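Local coordinates for beta-glucuronidase (uncultured Clostridium sp., PDB 6U7J), which probably hydrolyses beta-D-glucuronides, releasing glucuronic acid, and as a gut microbial enzyme may reactivate estrogens from their glucuronide conjugates, at residues V249-A254 against F280-I285; Q255-Q258 against Y263-K266; F292-K297 against C408-S413; E347-A352 against Y400-N405. One frame throughout, in Å; residues are numbered along the deposited sequence.

Contact 1 (V249-A254 against F280-I285); sequences VLVKDA and FGIRTI
Across this contact the backbones keep well apart, with 7.6 Å between CA of Ala254 and CA of Ile282, the closest pair of alpha carbons, so side chains alone close the gap. Ile282 does the reaching. Its CG1 stands anti to the carbonyl carbon and the chain then runs on extended (chi2 169°), which carries the CD1 methyl straight out from 280-285. That methyl comes to rest against two small groups: Ala254 CB, 4.0 Å from Ile282 CD1, and more loosely Val251 CB, 4.4 Å from the same CD1. Val251, near the end of strand 246-251, points its side chain toward Ile282, and Ala254, just past the bend at Lys252 and Asp253, presents its methyl to the same spot. All three residues are buried, and the contact is purely apolar. Each backbone is held by its own neighbours: Val251 pairs with Gly212 and Ala254 with Lys210, while Ile282 pairs with Trp257. The ring of Tyr265 touches all three side chains, and Thr205 and Val207 of strand 198-208 also meet Ile282. The apolar cluster sits where the chain leaves two edge strands, 246-251 of a three-stranded sheet and 274-280 of a four-stranded one, consistent with the immunoglobulin-like beta sandwich of family 2 glycosyl hydrolases.

Contact 2 (Q255-Q258 against Y263-K266); sequences QLWQ and YLYK
Tyr263 swings its ring to the side opposite its own backbone N (chi1 -164°), laying it flat beneath Gln255, whose CG sits beside the backbone N and whose chain folds again at chi2. The result is a CH-pi contact: Gln255 CB stands over the middle of the Tyr263 ring, 3.5 Å from the centroid and only 9° off the normal. Gln255 CG continues along the same face toward the hydroxyl end, while the amide turns off elsewhere. The backbone of Gln255 is gripped as well. Its N-H donates to Tyr265 OH at 2.8 Å with a moderately bent angle of 146°, and its carbonyl oxygen lies at the rim of the Tyr265 ring, 3.5 Å from CE1. A water donates to Gln255 O at 3.0 Å and to Tyr263 O at 2.9 Å, bridging the two segments. Further along, Trp257 brings the CD1 corner of its indole edge-on to Tyr263 O, 3.3 Å away in the ring plane, and Leu264 CD2 packs obliquely at 3.6 Å from that same CD1. The polar ends of Tyr263 and Trp257 find partners beyond the two segments: Tyr263 OH bonds to Lys235 NZ and to the backbone N of Glu234, and Trp257 NE1 to Asp353 O in the last turn of helix 346-355. The chemistry implies a short loop closed by a tyrosine hydroxyl that takes the Gln255 N-H and by one water that donates to both carbonyl oxygens, with the CH-pi contact beside them.

Contact 3 (F292-K297 against C408-S413); sequences FLINGK and CVVMWS
Phe292 pushes the far end of its ring onto Val410, CZ lying 3.6 Å from Val410 CG2 and CE1 a little farther out at 3.9 Å. The ring is anti to its backbone N (chi1 -168°), which carries it toward Val410 and Met411. The methyl arrives obliquely. Two other groups sit near the ring plane: Val410 O, 3.8 Å from Phe292 CZ, and the sulfur of Met411, whose SD is 4.2 Å from Phe292 CE2. One ring thus meets two successive residues, which an ordinary strand would turn to opposite sides. The backbone of Val410 probably accounts for this: psi near zero (-2°) departs from a regular strand and lets both side chains face the hairpin. Ile294 supports the ring from its own strand, with CG1 at the edge of Phe292, and it touches Val410 lightly through CD1, 4.4 Å from Val410 CG1. Behind these residues the chain reverses in a type I' turn from Ile294 to Lys297, a two-residue hairpin closed by backbone bonds between Ile294 and Lys297 in both directions. The axes of 292-294 and 409-413 run roughly antiparallel at 143° and approach to 10.2 Å, so the strands pack across a layer of side chains and do not pair. Within the TIM barrel domain, 292-294 is hairpin-paired with 285-287 and 297-305, and Phe292 makes an edge-to-face stack with Phe301 on the latter; strand 409-416 is a parallel barrel strand beside 358-362, and Cys408, just before it, and Val409 at its start touch Met349 of helix 346-355.

Contact 4 (E347-A352 against Y400-N405); sequences EMMQMA and YQRDKN
The guanidinium of Arg402 and the carboxylate of Asp403 meet edge to edge, and Met349 comes against this pair from the neighbouring helix, obliquely to the guanidinium. Arg402 grips side-on: NE donates to Asp403 OD1 at a short 2.6 Å, and NH2 to the syn lone pair of Asp403 OD2 at 3.0 Å. The acid lies in the guanidinium plane, though NE sits 29° out of the carboxylate plane, so the two flat groups are somewhat twisted. With two bonds between adjacent residues, neither group can turn freely. Met349 is folded at both chi2 and chi3 (-55° and -66°), which curls its chain across the pair at about a right angle; its CG rests 3.9 Å from Arg402 NH2, and its CE 4.0 Å from Asp403 OD2. These are van der Waals contacts of a thioether chain with a buried ion pair. The helices concerned, 346-355 and 386-403, belong to the outer layer of the TIM barrel, and each runs into a parallel strand of the barrel wall, 358-362 and 409-416 respectively. Met349 reaches that wall too, touching Val359, Asp361 and Val409. Asp403 OD2 lies close to the carboxylate of Asp361, a like-charge approach that Arg402 probably offsets. The third nitrogen of the arginine, NH1, bonds to Tyr344 O, and a calcium ion is bound about 6 Å from the Arg402 side chain.

In the fold
Following the chain from the N terminus, strand 246-251 opens contact 1, which closes at 280-285; contact 2, a much shorter loop, begins and ends within that span. Their backbones join directly, since Ile282 pairs with Trp257 and Phe280 with Tyr265. The chain then enters the TIM barrel domain, where contact 3 runs from 292-297 to 408-413 and encloses contact 4. No loops cross. Asn295 ties the two domains together: it pairs with Thr284 of contact 1 and bonds to Trp257 O and Gln258 OE1 of contact 2. Within the barrel, Trp412 packs on Tyr400 and Cys408 on Ala352, joining contact 3 to contact 4, and Trp257 touches Ala352.

Contact 1 (V249-A254 against F280-I285)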
# COMPACT_ATOMS: atom_id res chain seq x y z
N VAL B 249 -19.10 -54.32 15.42
CA VAL B 249 -17.97 -54.96 16.09
C VAL B 249 -17.36 -54.01 17.11
O VAL B 249 -17.50 -52.79 17.04
CB VAL B 249 -16.90 -55.46 15.10
CG1 VAL B 249 -17.52 -56.39 14.06
CG2 VAL B 249 -16.21 -54.29 14.45
N LEU B 250 -16.63 -54.62 18.04
CA LEU B 250 -16.14 -53.97 19.25
C LEU B 250 -14.70 -53.51 19.08
O LEU B 250 -13.87 -54.21 18.50
CB LEU B 250 -16.22 -54.95 20.43
CG LEU B 250 -15.98 -54.51 21.87
CD1 LEU B 250 -16.72 -53.22 22.19
CD2 LEU B 250 -16.41 -55.63 22.82
N VAL B 251 -14.40 -52.32 19.60
CA VAL B 251 -13.05 -51.78 19.64
C VAL B 251 -12.80 -51.42 21.10
O VAL B 251 -13.21 -50.34 21.56
CB VAL B 251 -12.87 -50.56 18.72
CG1 VAL B 251 -11.40 -50.20 18.59
CG2 VAL B 251 -13.47 -50.85 17.36
N LYS B 252 -12.17 -52.32 21.84
CA LYS B 252 -11.98 -52.09 23.27
C LYS B 252 -10.84 -51.11 23.48
O LYS B 252 -9.85 -51.09 22.74
CB LYS B 252 -11.72 -53.41 24.00
CG LYS B 252 -12.99 -54.17 24.41
CD LYS B 252 -13.11 -54.32 25.93
CE LYS B 252 -14.50 -54.83 26.35
NZ LYS B 252 -14.58 -56.32 26.54
N ASP B 253 -10.98 -50.28 24.51
CA ASP B 253 -10.00 -49.23 24.81
C ASP B 253 -9.75 -48.36 23.58
O ASP B 253 -8.61 -48.07 23.21
CB ASP B 253 -8.70 -49.84 25.35
CG ASP B 253 -8.91 -50.64 26.64
OD1 ASP B 253 -8.19 -51.64 26.85
OD2 ASP B 253 -9.79 -50.26 27.45
N ALA B 254 -10.85 -47.95 22.94
CA ALA B 254 -10.79 -47.24 21.66
C ALA B 254 -10.15 -45.86 21.82
O ALA B 254 -10.57 -45.06 22.67
CB ALA B 254 -12.20 -47.09 21.08
N PHE B 280 -11.51 -43.76 9.33
CA PHE B 280 -12.67 -43.24 10.05
C PHE B 280 -12.26 -42.95 11.48
O PHE B 280 -11.18 -43.35 11.94
CB PHE B 280 -13.87 -44.19 9.98
CG PHE B 280 -13.73 -45.43 10.83
CD1 PHE B 280 -13.09 -46.56 10.35
CD2 PHE B 280 -14.27 -45.46 12.11
CE1 PHE B 280 -12.97 -47.71 11.13
CE2 PHE B 280 -14.15 -46.62 12.91
CZ PHE B 280 -13.50 -47.74 12.42
N GLY B 281 -13.12 -42.21 12.18
CA GLY B 281 -12.84 -41.81 13.54
C GLY B 281 -13.98 -42.15 14.47
O GLY B 281 -15.15 -42.08 14.10
N ILE B 282 -13.63 -42.52 15.70
CA ILE B 282 -14.62 -42.82 16.73
C ILE B 282 -14.76 -41.59 17.61
O ILE B 282 -13.79 -41.18 18.28
CB ILE B 282 -14.23 -44.05 17.56
CG1 ILE B 282 -14.00 -45.26 16.64
CG2 ILE B 282 -15.32 -44.33 18.60
CD1 ILE B 282 -13.36 -46.45 17.33
N ARG B 283 -15.96 -41.02 17.63
CA ARG B 283 -16.23 -39.85 18.45
C ARG B 283 -17.73 -39.63 18.50
O ARG B 283 -18.43 -39.90 17.52
CB ARG B 283 -15.54 -38.59 17.90
CG ARG B 283 -15.86 -38.26 16.45
CD ARG B 283 -16.85 -37.12 16.37
NE ARG B 283 -17.31 -36.84 15.01
CZ ARG B 283 -18.36 -37.42 14.44
NH1 ARG B 283 -19.04 -38.35 15.11
NH2 ARG B 283 -18.73 -37.09 13.21
N THR B 284 -18.21 -39.13 19.63
CA THR B 284 -19.63 -38.91 19.83
C THR B 284 -19.95 -37.42 19.85
O THR B 284 -19.13 -36.59 20.23
CB THR B 284 -20.10 -39.51 21.15
OG1 THR B 284 -19.52 -38.77 22.24
CG2 THR B 284 -19.66 -40.96 21.25
N ILE B 285 -21.19 -37.11 19.46
CA ILE B 285 -21.72 -35.77 19.45
C ILE B 285 -23.02 -35.76 20.22
O ILE B 285 -23.91 -36.57 19.93
CB ILE B 285 -21.99 -35.25 18.03
CG1 ILE B 285 -20.76 -35.36 17.15
CG2 ILE B 285 -22.57 -33.84 18.10
CD1 ILE B 285 -21.06 -35.05 15.71

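Contact 2 (Q255-Q258 against Y263-K266)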
# COMPACT_ATOMS: atom_id res chain seq x y z
N GLN B 255 -9.14 -45.58 21.00
CA GLN B 255 -8.55 -44.25 20.93
C GLN B 255 -9.53 -43.32 20.22
O GLN B 255 -9.82 -43.50 19.04
CB GLN B 255 -7.22 -44.29 20.20
CG GLN B 255 -6.22 -45.30 20.75
CD GLN B 255 -5.67 -44.89 22.10
OE1 GLN B 255 -5.04 -43.84 22.24
NE2 GLN B 255 -5.89 -45.73 23.11
N LEU B 256 -10.03 -42.32 20.94
CA LEU B 256 -11.09 -41.48 20.42
C LEU B 256 -10.54 -40.44 19.47
O LEU B 256 -9.37 -40.03 19.55
CB LEU B 256 -11.85 -40.81 21.57
CG LEU B 256 -12.67 -41.75 22.46
CD1 LEU B 256 -13.50 -40.98 23.47
CD2 LEU B 256 -13.56 -42.64 21.62
N TRP B 257 -11.38 -40.02 18.53
CA TRP B 257 -11.04 -38.91 17.66
C TRP B 257 -11.36 -37.63 18.42
O TRP B 257 -12.53 -37.36 18.75
CB TRP B 257 -11.79 -39.00 16.34
CG TRP B 257 -11.37 -37.96 15.32
CD1 TRP B 257 -10.46 -38.12 14.32
CD2 TRP B 257 -11.86 -36.62 15.21
NE1 TRP B 257 -10.35 -36.96 13.59
CE2 TRP B 257 -11.20 -36.03 14.11
CE3 TRP B 257 -12.79 -35.86 15.93
CZ2 TRP B 257 -11.43 -34.71 13.73
CZ3 TRP B 257 -13.02 -34.56 15.54
CH2 TRP B 257 -12.34 -33.99 14.45
N GLN B 258 -10.33 -36.85 18.74
CA GLN B 258 -10.56 -35.66 19.55
C GLN B 258 -10.24 -34.40 18.76
O GLN B 258 -9.30 -34.40 17.96
CB GLN B 258 -9.71 -35.69 20.83
CG GLN B 258 -9.96 -36.91 21.72
CD GLN B 258 -11.12 -36.72 22.70
OE1 GLN B 258 -11.99 -35.86 22.51
NE2 GLN B 258 -11.15 -37.55 23.74
N TYR B 263 -7.44 -39.32 15.96
CA TYR B 263 -7.07 -40.71 15.79
C TYR B 263 -7.96 -41.32 14.71
O TYR B 263 -9.18 -41.10 14.72
CB TYR B 263 -7.19 -41.51 17.10
CG TYR B 263 -6.47 -42.84 17.07
CD1 TYR B 263 -7.09 -43.98 16.57
CD2 TYR B 263 -5.16 -42.94 17.52
CE1 TYR B 263 -6.42 -45.20 16.54
CE2 TYR B 263 -4.49 -44.15 17.49
CZ TYR B 263 -5.12 -45.28 17.00
OH TYR B 263 -4.46 -46.48 16.97
N LEU B 264 -7.38 -42.06 13.78
CA LEU B 264 -8.16 -42.64 12.69
C LEU B 264 -7.90 -44.13 12.60
O LEU B 264 -6.76 -44.55 12.36
CB LEU B 264 -7.83 -41.97 11.35
CG LEU B 264 -8.13 -40.47 11.28
CD1 LEU B 264 -7.65 -39.86 9.96
CD2 LEU B 264 -9.63 -40.23 11.50
N TYR B 265 -8.95 -44.92 12.80
CA TYR B 265 -8.90 -46.33 12.44
C TYR B 265 -9.10 -46.48 10.94
O TYR B 265 -9.47 -45.54 10.24
CB TYR B 265 -9.96 -47.13 13.21
CG TYR B 265 -9.70 -47.20 14.69
CD1 TYR B 265 -10.12 -46.18 15.54
CD2 TYR B 265 -9.02 -48.29 15.25
CE1 TYR B 265 -9.88 -46.24 16.90
CE2 TYR B 265 -8.76 -48.34 16.62
CZ TYR B 265 -9.20 -47.32 17.44
OH TYR B 265 -8.97 -47.34 18.80
N LYS B 266 -8.85 -47.68 10.42
CA LYS B 266 -9.09 -47.97 9.02
C LYS B 266 -10.01 -49.17 8.90
O LYS B 266 -9.74 -50.22 9.50
CB LYS B 266 -7.78 -48.21 8.26
CG LYS B 266 -6.69 -47.19 8.53
CD LYS B 266 -5.44 -47.88 9.05
CE LYS B 266 -4.35 -46.89 9.44
NZ LYS B 266 -4.90 -45.58 9.92
O HOH W 1 -10.94 -42.69 16.36

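Contact 3 (F292-K297 against C408-S413)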
# COMPACT_ATOMS: atom_id res chain seq x y z
N PHE B 292 -22.29 -27.91 23.36
CA PHE B 292 -22.06 -28.75 22.19
C PHE B 292 -20.99 -29.73 22.65
O PHE B 292 -19.83 -29.34 22.83
CB PHE B 292 -21.62 -27.91 20.99
CG PHE B 292 -21.64 -28.65 19.69
CD1 PHE B 292 -20.70 -29.63 19.42
CD2 PHE B 292 -22.58 -28.35 18.72
CE1 PHE B 292 -20.72 -30.32 18.21
CE2 PHE B 292 -22.60 -29.04 17.51
CZ PHE B 292 -21.67 -30.02 17.26
N LEU B 293 -21.38 -30.97 22.91
CA LEU B 293 -20.49 -31.93 23.54
C LEU B 293 -19.92 -32.88 22.50
O LEU B 293 -20.67 -33.45 21.71
CB LEU B 293 -21.23 -32.72 24.63
CG LEU B 293 -21.91 -31.91 25.72
CD1 LEU B 293 -22.62 -32.85 26.69
CD2 LEU B 293 -20.91 -31.04 26.47
N ILE B 294 -18.61 -33.04 22.52
CA ILE B 294 -17.90 -33.97 21.65
C ILE B 294 -17.12 -34.90 22.56
O ILE B 294 -16.30 -34.45 23.37
CB ILE B 294 -16.96 -33.26 20.66
CG1 ILE B 294 -17.77 -32.43 19.66
CG2 ILE B 294 -16.07 -34.26 19.95
CD1 ILE B 294 -16.94 -31.41 18.93
N ASN B 295 -17.39 -36.21 22.45
CA ASN B 295 -16.84 -37.18 23.38
C ASN B 295 -17.12 -36.76 24.82
O ASN B 295 -16.25 -36.79 25.69
CB ASN B 295 -15.35 -37.36 23.14
CG ASN B 295 -15.06 -37.94 21.78
OD1 ASN B 295 -15.83 -38.76 21.29
ND2 ASN B 295 -13.96 -37.52 21.16
N GLY B 296 -18.35 -36.30 25.06
CA GLY B 296 -18.82 -35.95 26.38
C GLY B 296 -18.30 -34.66 26.96
O GLY B 296 -18.64 -34.33 28.10
N LYS B 297 -17.47 -33.90 26.23
CA LYS B 297 -16.90 -32.70 26.82
C LYS B 297 -17.28 -31.46 26.00
O LYS B 297 -17.38 -31.53 24.77
CB LYS B 297 -15.37 -32.81 26.94
CG LYS B 297 -14.94 -34.12 27.61
CD LYS B 297 -13.46 -34.46 27.40
CE LYS B 297 -13.24 -35.21 26.08
NZ LYS B 297 -13.20 -36.70 26.17
N CYS B 408 -14.46 -35.37 11.00
CA CYS B 408 -14.31 -33.93 11.23
C CYS B 408 -15.67 -33.21 11.10
O CYS B 408 -15.87 -32.20 11.78
CB CYS B 408 -13.23 -33.34 10.30
SG CYS B 408 -13.73 -33.28 8.55
N VAL B 409 -16.61 -33.76 10.33
CA VAL B 409 -17.90 -33.10 10.16
C VAL B 409 -18.78 -33.34 11.39
O VAL B 409 -19.19 -34.47 11.65
CB VAL B 409 -18.61 -33.57 8.90
CG1 VAL B 409 -20.04 -33.00 8.81
CG2 VAL B 409 -17.80 -33.16 7.70
N VAL B 410 -19.09 -32.28 12.15
CA VAL B 410 -19.94 -32.44 13.32
C VAL B 410 -21.30 -31.81 13.14
O VAL B 410 -22.16 -31.95 14.04
CB VAL B 410 -19.27 -31.92 14.60
CG1 VAL B 410 -17.88 -32.56 14.75
CG2 VAL B 410 -19.20 -30.38 14.60
N MET B 411 -21.56 -31.16 12.01
CA MET B 411 -22.84 -30.49 11.85
C MET B 411 -23.04 -30.15 10.38
O MET B 411 -22.07 -29.89 9.66
CB MET B 411 -22.91 -29.22 12.72
CG MET B 411 -24.26 -28.50 12.70
SD MET B 411 -24.55 -27.46 14.16
CE MET B 411 -23.15 -26.35 14.08
N TRP B 412 -24.30 -30.20 9.93
CA TRP B 412 -24.67 -29.81 8.57
C TRP B 412 -25.31 -28.44 8.62
O TRP B 412 -26.24 -28.22 9.41
CB TRP B 412 -25.66 -30.79 7.91
CG TRP B 412 -25.26 -32.24 7.91
CD1 TRP B 412 -25.83 -33.23 8.63
CD2 TRP B 412 -24.22 -32.85 7.13
NE1 TRP B 412 -25.20 -34.42 8.38
CE2 TRP B 412 -24.21 -34.22 7.46
CE3 TRP B 412 -23.28 -32.38 6.21
CZ2 TRP B 412 -23.31 -35.13 6.90
CZ3 TRP B 412 -22.38 -33.27 5.65
CH2 TRP B 412 -22.40 -34.64 6.00
N SER B 413 -24.85 -27.53 7.78
CA SER B 413 -25.55 -26.27 7.56
C SER B 413 -26.25 -26.36 6.22
O SER B 413 -25.61 -26.64 5.20
CB SER B 413 -24.61 -25.07 7.60
OG SER B 413 -25.27 -23.94 7.08

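Contact 4 (E347-A352 against Y400-N405)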
# COMPACT_ATOMS: atom_id res chain seq x y z
N GLU B 347 -9.99 -33.26 -0.40
CA GLU B 347 -8.65 -33.13 0.18
C GLU B 347 -8.66 -32.29 1.45
O GLU B 347 -8.01 -32.64 2.44
CB GLU B 347 -7.68 -32.52 -0.85
CG GLU B 347 -7.27 -33.44 -1.99
CD GLU B 347 -8.38 -33.62 -3.01
OE1 GLU B 347 -9.38 -32.88 -2.93
OE2 GLU B 347 -8.25 -34.51 -3.89
N MET B 348 -9.42 -31.19 1.46
CA MET B 348 -9.52 -30.35 2.66
C MET B 348 -10.23 -31.10 3.79
O MET B 348 -9.82 -31.01 4.95
CB MET B 348 -10.25 -29.04 2.32
CG MET B 348 -10.19 -27.93 3.41
SD MET B 348 -8.51 -27.49 3.99
CE MET B 348 -8.78 -25.89 4.78
N MET B 349 -11.27 -31.86 3.46
CA MET B 349 -11.98 -32.65 4.48
C MET B 349 -11.08 -33.74 5.06
O MET B 349 -11.09 -33.98 6.28
CB MET B 349 -13.25 -33.25 3.88
CG MET B 349 -14.17 -32.23 3.24
SD MET B 349 -14.61 -30.88 4.36
CE MET B 349 -15.56 -31.81 5.55
N GLN B 350 -10.30 -34.41 4.22
CA GLN B 350 -9.34 -35.38 4.74
C GLN B 350 -8.30 -34.70 5.63
O GLN B 350 -7.94 -35.22 6.69
CB GLN B 350 -8.66 -36.13 3.59
CG GLN B 350 -9.60 -37.01 2.79
CD GLN B 350 -9.10 -37.25 1.38
OE1 GLN B 350 -7.95 -36.92 1.04
NE2 GLN B 350 -9.95 -37.83 0.55
N MET B 351 -7.81 -33.53 5.21
CA MET B 351 -6.84 -32.81 6.04
C MET B 351 -7.42 -32.52 7.43
O MET B 351 -6.76 -32.73 8.45
CB MET B 351 -6.42 -31.52 5.33
CG MET B 351 -5.16 -30.85 5.88
SD MET B 351 -4.42 -29.70 4.68
CE MET B 351 -4.78 -30.59 3.16
N ALA B 352 -8.67 -32.03 7.48
CA ALA B 352 -9.31 -31.76 8.76
C ALA B 352 -9.47 -33.03 9.58
O ALA B 352 -9.37 -32.99 10.82
CB ALA B 352 -10.67 -31.10 8.53
N TYR B 400 -24.12 -35.66 1.79
CA TYR B 400 -24.08 -36.71 2.80
C TYR B 400 -23.33 -37.93 2.29
O TYR B 400 -22.46 -38.48 2.99
CB TYR B 400 -25.50 -37.11 3.24
CG TYR B 400 -25.50 -38.30 4.17
CD1 TYR B 400 -25.11 -38.17 5.50
CD2 TYR B 400 -25.85 -39.58 3.71
CE1 TYR B 400 -25.08 -39.27 6.36
CE2 TYR B 400 -25.81 -40.68 4.55
CZ TYR B 400 -25.44 -40.53 5.87
OH TYR B 400 -25.42 -41.62 6.71
N GLN B 401 -23.61 -38.36 1.06
CA GLN B 401 -22.93 -39.55 0.56
C GLN B 401 -21.42 -39.34 0.50
O GLN B 401 -20.64 -40.26 0.79
CB GLN B 401 -23.46 -39.94 -0.82
CG GLN B 401 -24.75 -40.77 -0.78
CD GLN B 401 -24.51 -42.15 -0.22
OE1 GLN B 401 -25.09 -42.52 0.81
NE2 GLN B 401 -23.65 -42.93 -0.87
N ARG B 402 -20.98 -38.14 0.14
CA ARG B 402 -19.55 -37.89 0.04
C ARG B 402 -18.89 -37.80 1.42
O ARG B 402 -17.79 -38.34 1.62
CB ARG B 402 -19.28 -36.62 -0.76
CG ARG B 402 -17.84 -36.49 -1.27
CD ARG B 402 -17.54 -35.08 -1.73
NE ARG B 402 -17.39 -34.16 -0.60
CZ ARG B 402 -16.92 -32.92 -0.69
NH1 ARG B 402 -16.54 -32.43 -1.88
NH2 ARG B 402 -16.84 -32.17 0.41
N ASP B 403 -19.52 -37.12 2.38
CA ASP B 403 -18.82 -36.76 3.62
C ASP B 403 -19.30 -37.51 4.87
O ASP B 403 -18.79 -37.23 5.97
CB ASP B 403 -18.91 -35.24 3.84
CG ASP B 403 -18.14 -34.43 2.78
OD1 ASP B 403 -17.54 -35.01 1.84
OD2 ASP B 403 -18.15 -33.18 2.88
N LYS B 404 -20.23 -38.47 4.73
CA LYS B 404 -20.85 -39.09 5.90
C LYS B 404 -19.84 -39.74 6.83
O LYS B 404 -20.04 -39.78 8.04
CB LYS B 404 -21.89 -40.13 5.47
CG LYS B 404 -21.33 -41.18 4.51
CD LYS B 404 -22.42 -42.02 3.89
CE LYS B 404 -21.81 -43.14 3.05
NZ LYS B 404 -22.84 -43.96 2.37
N ASN B 405 -18.75 -40.25 6.28
CA ASN B 405 -17.77 -40.99 7.07
C ASN B 405 -16.66 -40.11 7.63
O ASN B 405 -15.75 -40.62 8.29
CB ASN B 405 -17.17 -42.11 6.22
CG ASN B 405 -18.21 -43.16 5.85
OD1 ASN B 405 -19.07 -43.49 6.67
ND2 ASN B 405 -18.15 -43.67 4.63